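Local coordinates for PbSGBP-B lipoprotein (Prevotella bryantii B14, PDB 6D2Y) that probably binds polysaccharide at the bacterial cell surface as a lipoprotein encoded in a polysaccharide utilization locus, and holds a magnesium ion, at residues G221-F226 against D452-V457; T228-T233 against S295-C300; S312-M317 against W392-I397. One frame throughout, in Å; residues are numbered along the deposited sequence.

Contact 1 (G221-F226 against D452-V457); sequences GMLFDF and DNIRVV. With MG (magnesium ion), chain B.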
loop_
_atom_site.group_PDB
_atom_site.type_symbol
_atom_site.label_atom_id
_atom_site.label_comp_id
_atom_site.label_asym_id
_atom_site.label_seq_id
_atom_site.Cartn_x
_atom_site.Cartn_y
_atom_site.Cartn_z
ATOM N N GLY A 221 11.747 7.520 -7.641
ATOM C CA GLY A 221 10.760 7.866 -8.648
ATOM C C GLY A 221 10.129 9.215 -8.420
ATOM O O GLY A 221 8.979 9.437 -8.812
HETATM N N MSE A 222 10.857 10.113 -7.773
HETATM C CA MSE A 222 10.394 11.448 -7.424
HETATM C C MSE A 222 9.983 12.303 -8.648
HETATM O O MSE A 222 10.777 12.508 -9.564
HETATM C CB MSE A 222 11.487 12.151 -6.603
HETATM C CG MSE A 222 10.957 13.394 -5.972
HETATM SE SE MSE A 222 9.843 12.935 -4.448
HETATM C CE MSE A 222 8.256 13.691 -5.174
ATOM N N LEU A 223 8.735 12.775 -8.675
ATOM C CA LEU A 223 8.241 13.609 -9.769
ATOM C C LEU A 223 7.988 15.052 -9.358
ATOM O O LEU A 223 8.433 15.979 -10.048
ATOM C CB LEU A 223 6.956 13.019 -10.370
ATOM C CG LEU A 223 6.993 11.535 -10.750
ATOM C CD1 LEU A 223 5.654 10.877 -10.480
ATOM C CD2 LEU A 223 7.386 11.371 -12.205
ATOM N N PHE A 224 7.275 15.276 -8.253
ATOM C CA PHE A 224 7.007 16.626 -7.751
ATOM C C PHE A 224 7.200 16.618 -6.238
ATOM O O PHE A 224 6.343 16.116 -5.509
ATOM C CB PHE A 224 5.597 17.095 -8.092
ATOM C CG PHE A 224 5.242 17.002 -9.547
ATOM C CD1 PHE A 224 4.707 15.840 -10.072
ATOM C CD2 PHE A 224 5.399 18.096 -10.379
ATOM C CE1 PHE A 224 4.363 15.759 -11.408
ATOM C CE2 PHE A 224 5.056 18.024 -11.714
ATOM C CZ PHE A 224 4.537 16.855 -12.229
ATOM N N ASP A 225 8.316 17.168 -5.769
ATOM C CA ASP A 225 8.434 17.577 -4.375
ATOM C C ASP A 225 8.353 19.088 -4.227
ATOM O O ASP A 225 8.368 19.596 -3.101
ATOM C CB ASP A 225 9.734 17.039 -3.757
ATOM C CG ASP A 225 10.970 17.782 -4.231
ATOM O OD1 ASP A 225 10.923 18.428 -5.299
ATOM O OD2 ASP A 225 12.006 17.698 -3.539
ATOM N N PHE A 226 8.275 19.807 -5.350
ATOM C CA PHE A 226 8.072 21.253 -5.417
ATOM C C PHE A 226 9.217 22.035 -4.789
ATOM O O PHE A 226 9.063 23.219 -4.479
ATOM C CB PHE A 226 6.733 21.650 -4.789
ATOM C CG PHE A 226 5.562 20.921 -5.381
ATOM C CD1 PHE A 226 5.060 21.287 -6.617
ATOM C CD2 PHE A 226 4.978 19.855 -4.716
ATOM C CE1 PHE A 226 3.991 20.613 -7.174
ATOM C CE2 PHE A 226 3.908 19.176 -5.271
ATOM C CZ PHE A 226 3.419 19.556 -6.505
ATOM N N ASP A 452 2.198 16.872 -1.451
ATOM C CA ASP A 452 3.624 16.992 -1.699
ATOM C C ASP A 452 4.188 15.594 -1.924
ATOM O O ASP A 452 3.577 14.590 -1.551
ATOM C CB ASP A 452 4.324 17.727 -0.541
ATOM C CG ASP A 452 5.802 17.948 -0.793
ATOM O OD1 ASP A 452 6.599 17.820 0.160
ATOM O OD2 ASP A 452 6.166 18.236 -1.950
ATOM N N ASN A 453 5.343 15.540 -2.581
ATOM C CA ASN A 453 6.077 14.294 -2.790
ATOM C C ASN A 453 5.312 13.311 -3.682
ATOM O O ASN A 453 5.192 12.123 -3.376
ATOM C CB ASN A 453 6.470 13.650 -1.461
ATOM C CG ASN A 453 7.302 14.582 -0.587
ATOM O OD1 ASN A 453 8.139 15.339 -1.086
ATOM N ND2 ASN A 453 7.095 14.510 0.721
ATOM N N ILE A 454 4.840 13.810 -4.821
ATOM C CA ILE A 454 4.257 12.949 -5.844
ATOM C C ILE A 454 5.376 12.143 -6.491
ATOM O O ILE A 454 6.295 12.706 -7.093
ATOM C CB ILE A 454 3.496 13.778 -6.886
ATOM C CG1 ILE A 454 2.493 14.716 -6.209
ATOM C CG2 ILE A 454 2.800 12.864 -7.887
ATOM C CD1 ILE A 454 1.992 15.821 -7.119
ATOM N N ARG A 455 5.299 10.817 -6.381
ATOM C CA ARG A 455 6.356 9.940 -6.866
ATOM C C ARG A 455 5.747 8.641 -7.375
ATOM O O ARG A 455 4.590 8.317 -7.092
ATOM C CB ARG A 455 7.385 9.646 -5.765
ATOM C CG ARG A 455 6.788 8.993 -4.520
ATOM C CD ARG A 455 7.793 8.924 -3.378
ATOM N NE ARG A 455 7.240 8.284 -2.184
ATOM C CZ ARG A 455 6.628 8.935 -1.199
ATOM N NH1 ARG A 455 6.478 10.251 -1.256
ATOM N NH2 ARG A 455 6.159 8.270 -0.152
ATOM N N VAL A 456 6.541 7.888 -8.138
ATOM C CA VAL A 456 6.169 6.549 -8.585
ATOM C C VAL A 456 7.214 5.567 -8.072
ATOM O O VAL A 456 8.419 5.779 -8.248
ATOM C CB VAL A 456 6.009 6.463 -10.118
ATOM C CG1 VAL A 456 7.288 6.863 -10.842
ATOM C CG2 VAL A 456 5.582 5.057 -10.522
ATOM N N VAL A 457 6.746 4.495 -7.435
ATOM C CA VAL A 457 7.611 3.622 -6.639
ATOM C C VAL A 457 7.235 2.180 -6.892
ATOM O O VAL A 457 6.068 1.856 -7.180
ATOM C CB VAL A 457 7.486 3.945 -5.131
ATOM C CG1 VAL A 457 6.134 3.503 -4.586
ATOM C CG2 VAL A 457 8.632 3.369 -4.308
HETATM MG MG MG B . 7.939 19.605 -0.727
HETATM O O HOH W 1 9.044 17.935 -0.496
#

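Contact 2 (T228-T233 against S295-C300); sequences TPNSVT and SHPRLC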
loop_
_atom_site.group_PDB
_atom_site.type_symbol
_atom_site.label_atom_id
_atom_site.label_comp_id
_atom_site.label_asym_id
_atom_site.label_seq_id
_atom_site.Cartn_x
_atom_site.Cartn_y
_atom_site.Cartn_z
ATOM N N THR A 228 13.008 20.532 -5.198
ATOM C CA THR A 228 14.264 20.117 -5.817
ATOM C C THR A 228 14.156 20.185 -7.337
ATOM O O THR A 228 13.168 19.700 -7.902
ATOM C CB THR A 228 14.630 18.699 -5.394
ATOM O OG1 THR A 228 14.278 18.505 -4.018
ATOM C CG2 THR A 228 16.121 18.449 -5.575
ATOM N N PRO A 229 15.136 20.770 -8.025
ATOM C CA PRO A 229 15.082 20.803 -9.492
ATOM C C PRO A 229 15.246 19.411 -10.080
ATOM O O PRO A 229 16.084 18.623 -9.637
ATOM C CB PRO A 229 16.255 21.715 -9.871
ATOM C CG PRO A 229 17.189 21.626 -8.713
ATOM C CD PRO A 229 16.318 21.473 -7.498
ATOM N N ASN A 230 14.429 19.112 -11.087
ATOM C CA ASN A 230 14.465 17.799 -11.710
ATOM C C ASN A 230 15.805 17.570 -12.407
ATOM O O ASN A 230 16.522 18.507 -12.768
ATOM C CB ASN A 230 13.307 17.639 -12.699
ATOM C CG ASN A 230 13.620 18.217 -14.066
ATOM O OD1 ASN A 230 14.190 17.539 -14.923
ATOM N ND2 ASN A 230 13.242 19.473 -14.279
ATOM N N SER A 231 16.135 16.293 -12.594
ATOM C CA SER A 231 17.465 15.901 -13.038
ATOM C C SER A 231 17.715 16.155 -14.518
ATOM O O SER A 231 18.876 16.158 -14.939
ATOM C CB SER A 231 17.694 14.419 -12.734
ATOM O OG SER A 231 18.587 13.839 -13.670
ATOM N N VAL A 232 16.674 16.364 -15.314
ATOM C CA VAL A 232 16.814 16.454 -16.764
ATOM C C VAL A 232 16.922 17.900 -17.232
ATOM O O VAL A 232 17.877 18.267 -17.914
ATOM C CB VAL A 232 15.645 15.723 -17.460
ATOM C CG1 VAL A 232 15.817 15.761 -18.967
ATOM C CG2 VAL A 232 15.567 14.282 -16.972
ATOM N N THR A 233 15.960 18.747 -16.866
ATOM C CA THR A 233 15.942 20.130 -17.326
ATOM C C THR A 233 16.348 21.131 -16.256
ATOM O O THR A 233 16.307 22.337 -16.516
ATOM C CB THR A 233 14.551 20.491 -17.865
ATOM O OG1 THR A 233 13.584 20.414 -16.808
ATOM C CG2 THR A 233 14.153 19.541 -18.984
ATOM N N SER A 295 12.315 22.517 -21.730
ATOM C CA SER A 295 11.600 23.056 -20.584
ATOM C C SER A 295 10.330 22.242 -20.388
ATOM O O SER A 295 9.639 21.918 -21.359
ATOM C CB SER A 295 11.264 24.540 -20.780
ATOM O OG SER A 295 10.666 25.085 -19.618
ATOM N N HIS A 296 10.034 21.909 -19.128
ATOM C CA HIS A 296 8.916 21.051 -18.748
ATOM C C HIS A 296 9.048 19.681 -19.402
ATOM O O HIS A 296 8.331 19.381 -20.365
ATOM C CB HIS A 296 7.577 21.689 -19.123
ATOM C CG HIS A 296 7.345 23.026 -18.493
ATOM N ND1 HIS A 296 6.359 23.889 -18.923
ATOM C CD2 HIS A 296 7.964 23.647 -17.462
ATOM C CE1 HIS A 296 6.384 24.985 -18.186
ATOM N NE2 HIS A 296 7.349 24.863 -17.293
ATOM N N PRO A 297 9.929 18.820 -18.901
ATOM C CA PRO A 297 10.133 17.517 -19.542
ATOM C C PRO A 297 8.948 16.591 -19.327
ATOM O O PRO A 297 8.091 16.809 -18.466
ATOM C CB PRO A 297 11.384 16.976 -18.845
ATOM C CG PRO A 297 11.328 17.592 -17.481
ATOM C CD PRO A 297 10.720 18.960 -17.664
ATOM N N ARG A 298 8.912 15.537 -20.137
ATOM C CA ARG A 298 7.933 14.479 -19.937
ATOM C C ARG A 298 8.201 13.779 -18.611
ATOM O O ARG A 298 9.353 13.547 -18.232
ATOM C CB ARG A 298 7.990 13.478 -21.094
ATOM C CG ARG A 298 7.349 13.990 -22.376
ATOM C CD ARG A 298 7.979 13.392 -23.629
ATOM N NE ARG A 298 7.853 11.938 -23.688
ATOM C CZ ARG A 298 8.884 11.102 -23.757
ATOM N NH1 ARG A 298 10.123 11.573 -23.783
ATOM N NH2 ARG A 298 8.677 9.794 -23.806
ATOM N N LEU A 299 7.127 13.447 -17.892
ATOM C CA LEU A 299 7.293 12.824 -16.584
ATOM C C LEU A 299 7.944 11.450 -16.692
ATOM O O LEU A 299 8.628 11.015 -15.760
ATOM C CB LEU A 299 5.944 12.726 -15.876
ATOM C CG LEU A 299 5.328 14.076 -15.506
ATOM C CD1 LEU A 299 3.979 13.882 -14.846
ATOM C CD2 LEU A 299 6.266 14.852 -14.593
ATOM N N CYS A 300 7.758 10.761 -17.821
ATOM C CA CYS A 300 8.386 9.458 -18.008
ATOM C C CYS A 300 9.895 9.561 -18.189
ATOM O O CYS A 300 10.590 8.545 -18.090
ATOM C CB CYS A 300 7.768 8.743 -19.207
ATOM S SG CYS A 300 7.788 9.707 -20.732
#

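Contact 3 (S312-M317 against W392-I397); sequences SLKFEM and WVTVTI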
loop_
_atom_site.group_PDB
_atom_site.type_symbol
_atom_site.label_atom_id
_atom_site.label_comp_id
_atom_site.label_asym_id
_atom_site.label_seq_id
_atom_site.Cartn_x
_atom_site.Cartn_y
_atom_site.Cartn_z
ATOM N N SER A 312 3.557 1.930 -8.268
ATOM C CA SER A 312 2.457 2.665 -7.665
ATOM C C SER A 312 2.792 4.146 -7.614
ATOM O O SER A 312 3.953 4.533 -7.458
ATOM C CB SER A 312 2.150 2.162 -6.246
ATOM O OG SER A 312 1.752 0.804 -6.255
ATOM N N LEU A 313 1.757 4.972 -7.747
ATOM C CA LEU A 313 1.874 6.404 -7.515
ATOM C C LEU A 313 1.674 6.683 -6.031
ATOM O O LEU A 313 0.715 6.194 -5.425
ATOM C CB LEU A 313 0.847 7.171 -8.349
ATOM C CG LEU A 313 0.852 8.697 -8.237
ATOM C CD1 LEU A 313 1.900 9.319 -9.153
ATOM C CD2 LEU A 313 -0.531 9.246 -8.544
ATOM N N LYS A 314 2.589 7.456 -5.445
ATOM C CA LYS A 314 2.544 7.783 -4.028
ATOM C C LYS A 314 2.719 9.282 -3.841
ATOM O O LYS A 314 3.346 9.957 -4.662
ATOM C CB LYS A 314 3.632 7.044 -3.234
ATOM C CG LYS A 314 3.248 5.654 -2.762
ATOM C CD LYS A 314 4.330 5.088 -1.856
ATOM C CE LYS A 314 4.000 3.684 -1.398
ATOM N NZ LYS A 314 5.132 3.072 -0.653
ATOM N N PHE A 315 2.158 9.789 -2.745
ATOM C CA PHE A 315 2.285 11.188 -2.361
ATOM C C PHE A 315 1.829 11.331 -0.917
ATOM O O PHE A 315 1.075 10.500 -0.403
ATOM C CB PHE A 315 1.472 12.113 -3.280
ATOM C CG PHE A 315 -0.014 11.862 -3.254
ATOM C CD1 PHE A 315 -0.593 10.954 -4.127
ATOM C CD2 PHE A 315 -0.834 12.549 -2.367
ATOM C CE1 PHE A 315 -1.961 10.727 -4.110
ATOM C CE2 PHE A 315 -2.199 12.324 -2.345
ATOM C CZ PHE A 315 -2.762 11.413 -3.219
ATOM N N GLU A 316 2.299 12.392 -0.269
ATOM C CA GLU A 316 1.839 12.757 1.061
ATOM C C GLU A 316 0.761 13.828 0.951
ATOM O O GLU A 316 0.812 14.699 0.078
ATOM C CB GLU A 316 2.994 13.257 1.932
ATOM C CG GLU A 316 3.746 12.153 2.665
ATOM C CD GLU A 316 4.660 11.357 1.750
ATOM O OE1 GLU A 316 5.362 11.975 0.927
ATOM O OE2 GLU A 316 4.681 10.113 1.856
HETATM N N MSE A 317 -0.219 13.755 1.845
HETATM C CA MSE A 317 -1.425 14.569 1.724
HETATM C C MSE A 317 -1.913 15.088 3.074
HETATM O O MSE A 317 -1.920 14.361 4.070
HETATM C CB MSE A 317 -2.522 13.748 1.038
HETATM C CG MSE A 317 -3.878 14.422 0.863
HETATM SE SE MSE A 317 -5.107 13.089 0.146
HETATM C CE MSE A 317 -6.629 14.166 -0.347
ATOM N N TRP A 392 0.075 14.892 7.936
ATOM C CA TRP A 392 0.446 14.398 6.620
ATOM C C TRP A 392 0.394 12.875 6.616
ATOM O O TRP A 392 0.960 12.225 7.501
ATOM C CB TRP A 392 1.844 14.882 6.240
ATOM C CG TRP A 392 1.929 16.351 5.948
ATOM C CD1 TRP A 392 2.248 17.346 6.827
ATOM C CD2 TRP A 392 1.701 16.989 4.686
ATOM N NE1 TRP A 392 2.233 18.563 6.190
ATOM C CE2 TRP A 392 1.898 18.372 4.875
ATOM C CE3 TRP A 392 1.350 16.525 3.415
ATOM C CZ2 TRP A 392 1.755 19.296 3.840
ATOM C CZ3 TRP A 392 1.207 17.444 2.388
ATOM C CH2 TRP A 392 1.409 18.813 2.609
ATOM N N VAL A 393 -0.292 12.310 5.626
ATOM C CA VAL A 393 -0.399 10.867 5.462
ATOM C C VAL A 393 0.032 10.506 4.047
ATOM O O VAL A 393 -0.136 11.288 3.106
ATOM C CB VAL A 393 -1.830 10.354 5.745
ATOM C CG1 VAL A 393 -2.215 10.617 7.198
ATOM C CG2 VAL A 393 -2.829 11.001 4.796
ATOM N N THR A 394 0.603 9.312 3.902
ATOM C CA THR A 394 1.056 8.819 2.608
ATOM C C THR A 394 -0.060 8.042 1.924
ATOM O O THR A 394 -0.628 7.113 2.507
ATOM C CB THR A 394 2.296 7.939 2.763
ATOM O OG1 THR A 394 3.321 8.673 3.451
ATOM C CG2 THR A 394 2.808 7.482 1.399
ATOM N N VAL A 395 -0.368 8.425 0.688
ATOM C CA VAL A 395 -1.408 7.790 -0.111
ATOM C C VAL A 395 -0.738 6.971 -1.205
ATOM O O VAL A 395 0.154 7.468 -1.903
ATOM C CB VAL A 395 -2.366 8.835 -0.706
ATOM C CG1 VAL A 395 -3.344 8.180 -1.670
ATOM C CG2 VAL A 395 -3.104 9.565 0.405
ATOM N N THR A 396 -1.168 5.721 -1.354
ATOM C CA THR A 396 -0.623 4.812 -2.353
ATOM C C THR A 396 -1.723 4.445 -3.337
ATOM O O THR A 396 -2.768 3.919 -2.938
ATOM C CB THR A 396 -0.049 3.549 -1.709
ATOM O OG1 THR A 396 0.937 3.912 -0.734
ATOM C CG2 THR A 396 0.590 2.659 -2.769
ATOM N N ILE A 397 -1.487 4.717 -4.615
ATOM C CA ILE A 397 -2.428 4.355 -5.670
ATOM C C ILE A 397 -1.673 3.584 -6.745
ATOM O O ILE A 397 -0.941 4.188 -7.543
ATOM C CB ILE A 397 -3.120 5.597 -6.253
ATOM C CG1 ILE A 397 -3.914 6.315 -5.161
ATOM C CG2 ILE A 397 -4.025 5.205 -7.408
ATOM C CD1 ILE A 397 -4.940 7.277 -5.689
#

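Contact 1 (G221-F226 against D452-V457)
Ile454 fills the apolar centre, packed against Phe224 and Phe226, where strand 222-224 pairs antiparallel with strand 449-458 and the pairing is interrupted by a classic beta bulge. With chi2 at 164°, Ile454 CD1 stands anti to CA and lies 3.9 Å from Phe224 CB on the face the two residues share, while Ile454 CB sits at the edge of the Phe224 ring, near its plane. The same CD1 meets Phe226 CZ at 4.0 Å, and Phe224 CB in turn covers one face of the Phe226 ring, displaced toward its rim. Leu223 CD1 extends this patch, touching Ile454 CG2 and Val456 CG1.

The bulge is made at one carbonyl: Ile454 O is gripped in its plane by both Leu223 N, at 2.9 Å, and Phe224 N, at 3.0 Å. Phe224 O takes Ile454 N in return, and because Asn453, at positive phi, faces Phe224 as well, the opposite strand carries a G1 bulge. Beyond Leu223, Val456 N donates to Gly221 O, and Gly221 CA comes within 3.2 Å of Val456 O in a CA-H...O contact.

On the other face lie selenomethionine Met222 and Arg455, whose guanidinium leads away to salt bridges with Glu141 and Glu316. At the polar edge Asp225 and Asp452, at adjoining ends of the two segments, meet at the magnesium ion, which is bound by Asp225 O at 2.4 Å and chelated by both carboxylate oxygens of Asp452. Asp227, Ser255, Asn257 and a water complete the site. The Asp225 carboxylate turns away from the ion, and OD2 bonds to Thr228. Asn453 acts from the second shell: the metal-bound water donates a hydrogen bond of 2.8 Å to Asn453 OD1.

Contact 2 (T228-T233 against S295-C300)
Asn230, which heads an Asx motif in the loop after strand 222-224, and Thr233, three residues on, form the surface against which Pro297 packs. Within the motif Asn230 OD1 accepts two backbone bonds, from Val232 N at 2.8 Å, which closes the Asx turn, and from Thr233 N at 2.9 Å. Both donors approach from the same face of the amide plane. The other branch of the amide, Asn230 ND2, donates almost straight to Thr233 OG1 (2.7 Å, 170°), which lies in the amide plane, so the orientation of the group is fixed at both of its polar atoms.

Pro297 meets this loop with its ring carbons. Its CG points tip to tip at the amide, 3.8 Å from Asn230 OD1, while Thr233 lies across the ring, with OG1 3.3 Å from Pro297 CD. In Thr233, chi1 of 64° sets OG1 between the backbone N and the carbonyl carbon, and CG2 flanks the ring beside it, 3.7 Å from Pro297 CG.

Glu235 provides a polar link between the two segments: its carboxylate bonds to Thr233 OG1, Ser295 OG and His296 N, and its backbone O accepts from Asn230 ND2. Pro297 O is held from elsewhere by the hydroxyl of Tyr282. The arrangement is that of an Asx motif within an irregular loop, here seated on a proline ahead of the short, weakly bonded helix 299-302.

Contact 3 (S312-M317 against W392-I397)
Phe315 and Val395 form the apolar middle of an antiparallel strand pair. Val395 CB lies over one face of the Phe315 ring, 3.9 Å from its centroid, in a CH-pi contact, and CG2 of the same valine touches the selenium of Met317 at 4.1 Å. Leu313 and Ile397 continue this face, which packs against strands 330-335 and 372-374.

Backbone bonding is regular. Leu313 with Ile397, Phe315 with Val395 and Met317 with Val393 are hydrogen-bonded pairs, each linked in both directions, and CA-H...O contacts at Lys314, Glu316 and Thr394 add to them.

Polar side chains occupy the other face. Thr394 OG1 donates a short 2.5 Å bond to the anti lone pair of Glu316 OE2; the bend at chi2 (75°) brings Glu316 CD round toward this neighbour. Glu316 OE1 also accepts a hydrogen bond from Asn453 ND2. Lys314 runs beside Thr396, its CE 3.1 Å from Thr396 OG1, and ends in a salt bridge to Glu141. At one end, Trp392 turns its ring edge to the Glu316-Met317 peptide, while NE1 bonds to Thr252 O.

One apolar face toward a second sheet and one polar face is the pattern of a beta sandwich.

Overall arrangement
Along the chain, segment 221-226 opens contact 1, which closes only at 452-457, near the C terminus, so nearly the whole of the putative glycan-binding domain lies within its loop. Contacts 2 and 3 are nested inside and follow in series: 228-233 meets 295-300, then 312-317 meets 392-397. Contacts 1 and 3 belong to one antiparallel sheet, because strand 311-318 also borders strand 449-458, with backbone hydrogen bonds joining Lys314 to Arg455 and Ser312 to Val457. Contact 2 lies outside that sheet but touches contact 1 through Leu299, which packs on Phe224 and Leu223. It stays clear of contact 3, with nearest atoms about 8 Å apart.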